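PDB 6NKO: ForH from Streptomyces kaniharaensis, which is of unknown function but probably takes part in formycin A biosynthesis and is related to the bienzyme PurH of de novo purine synthesis. Local coordinates for residues D166-L169 / K170-Q174. Residues are numbered along the deposited sequence; the frame is centred on the assembly and turned at random.
Sequences DDVL and KLLEQ
Asp166 and Lys170 form an i to i+4 salt bridge on the alpha-helix 165-174, which packs against helix 33-42 and nearby loops in a protein with an MGS-like domain built on a parallel sheet. Lys170 NZ comes to Asp166 OD1 at 3.3 Å, on the syn side of the carboxylate but 26° out of its plane, so the pairing is oblique and rather long. The lysine chain bends at chi2 and again at chi4 (-50°), and that last bend brings NZ to the oxygen end of the carboxylate, nearly equidistant from OD1 and OD2. One turn of backbone bonds runs beneath: Lys170 N reaches Asp166 O at 2.7 Å in a nearly straight bond, while Glu173 N to Leu169 O is more bent, at 134°. Val168 and Leu172 lie side by side on the inner face, CG1 of the former 4.2 Å from CD1 of the latter, and Leu172 continues onto Leu40, Leu43 and Trp45. Asp167 directs OD1 to a salt bridge with Arg186, while its OD2 lies 3.5 Å from Leu171 CD1. Glu173, extended beyond CG, slants across Leu169. Cutting Glu173 back to an alanine removes everything beyond CB and would probably leave Leu169 CD1 without this neighbour and Arg42 of helix 33-42 without this contact. In the deposited residue, Glu173 OE1 sits 3.7 Å from Leu169 CD1.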
loop_
_atom_site.group_PDB
_atom_site.type_symbol
_atom_site.label_atom_id
_atom_site.label_comp_id
_atom_site.label_asym_id
_atom_site.label_seq_id
_atom_site.Cartn_x
_atom_site.Cartn_y
_atom_site.Cartn_z
ATOM N N ASP A 166 0.287 -12.498 8.376
ATOM C CA ASP A 166 0.553 -13.069 9.694
ATOM C C ASP A 166 2.048 -13.216 9.950
ATOM O O ASP A 166 2.544 -12.826 11.013
ATOM C CB ASP A 166 -0.153 -14.417 9.833
ATOM C CG ASP A 166 -0.365 -14.814 11.283
ATOM O OD1 ASP A 166 -0.639 -13.921 12.114
ATOM O OD2 ASP A 166 -0.251 -16.017 11.594
ATOM N N ASP A 167 2.784 -13.780 8.989
ATOM C CA ASP A 167 4.217 -13.983 9.187
ATOM C C ASP A 167 4.935 -12.661 9.433
ATOM O O ASP A 167 5.856 -12.590 10.256
ATOM C CB ASP A 167 4.822 -14.701 7.981
ATOM C CG ASP A 167 6.340 -14.656 7.979
ATOM O OD1 ASP A 167 6.928 -14.367 6.915
ATOM O OD2 ASP A 167 6.946 -14.907 9.044
ATOM N N VAL A 168 4.526 -11.602 8.732
ATOM C CA VAL A 168 5.135 -10.295 8.949
ATOM C C VAL A 168 4.779 -9.766 10.331
ATOM O O VAL A 168 5.641 -9.258 11.058
ATOM C CB VAL A 168 4.710 -9.318 7.837
ATOM C CG1 VAL A 168 5.007 -7.882 8.243
ATOM C CG2 VAL A 168 5.410 -9.665 6.532
ATOM N N LEU A 169 3.508 -9.885 10.722
ATOM C CA LEU A 169 3.088 -9.410 12.036
ATOM C C LEU A 169 3.759 -10.204 13.150
ATOM O O LEU A 169 4.152 -9.637 14.177
ATOM C CB LEU A 169 1.566 -9.490 12.161
ATOM C CG LEU A 169 0.984 -9.110 13.525
ATOM C CD1 LEU A 169 1.399 -7.698 13.919
ATOM C CD2 LEU A 169 -0.531 -9.246 13.523
ATOM N N LYS A 170 3.901 -11.520 12.966
ATOM C CA LYS A 170 4.581 -12.330 13.970
ATOM C C LYS A 170 6.050 -11.947 14.080
ATOM O O LYS A 170 6.571 -11.790 15.190
ATOM C CB LYS A 170 4.431 -13.817 13.643
ATOM C CG LYS A 170 2.996 -14.316 13.717
ATOM C CD LYS A 170 2.907 -15.726 14.271
ATOM C CE LYS A 170 1.469 -16.229 14.250
ATOM N NZ LYS A 170 0.524 -15.243 14.854
ATOM N N LEU A 171 6.727 -11.773 12.941
ATOM C CA LEU A 171 8.127 -11.358 12.951
ATOM C C LEU A 171 8.306 -10.044 13.703
ATOM O O LEU A 171 9.197 -9.916 14.551
ATOM C CB LEU A 171 8.646 -11.229 11.520
ATOM C CG LEU A 171 9.136 -12.499 10.826
ATOM C CD1 LEU A 171 9.235 -12.270 9.329
ATOM C CD2 LEU A 171 10.477 -12.933 11.393
ATOM N N LEU A 172 7.462 -9.053 13.404
ATOM C CA LEU A 172 7.538 -7.780 14.114
ATOM C C LEU A 172 7.244 -7.950 15.599
ATOM O O LEU A 172 7.766 -7.192 16.425
ATOM C CB LEU A 172 6.566 -6.772 13.496
ATOM C CG LEU A 172 6.940 -6.187 12.131
ATOM C CD1 LEU A 172 5.758 -5.447 11.528
ATOM C CD2 LEU A 172 8.148 -5.268 12.243
ATOM N N GLU A 173 6.424 -8.939 15.958
ATOM C CA GLU A 173 6.078 -9.142 17.359
ATOM C C GLU A 173 7.216 -9.783 18.146
ATOM O O GLU A 173 7.382 -9.480 19.333
ATOM C CB GLU A 173 4.806 -9.984 17.469
ATOM C CG GLU A 173 3.540 -9.147 17.612
ATOM C CD GLU A 173 2.275 -9.924 17.296
ATOM O OE1 GLU A 173 1.196 -9.297 17.229
ATOM O OE2 GLU A 173 2.356 -11.158 17.116
ATOM N N GLN A 174 8.007 -10.659 17.518
ATOM C CA GLN A 174 9.175 -11.203 18.206
ATOM C C GLN A 174 10.242 -10.139 18.420
ATOM O O GLN A 174 10.943 -10.162 19.438
ATOM C CB GLN A 174 9.773 -12.381 17.430
ATOM C CG GLN A 174 8.785 -13.212 16.632
ATOM C CD GLN A 174 8.053 -14.241 17.471
ATOM O OE1 GLN A 174 8.171 -14.260 18.695
ATOM N NE2 GLN A 174 7.286 -15.103 16.812
#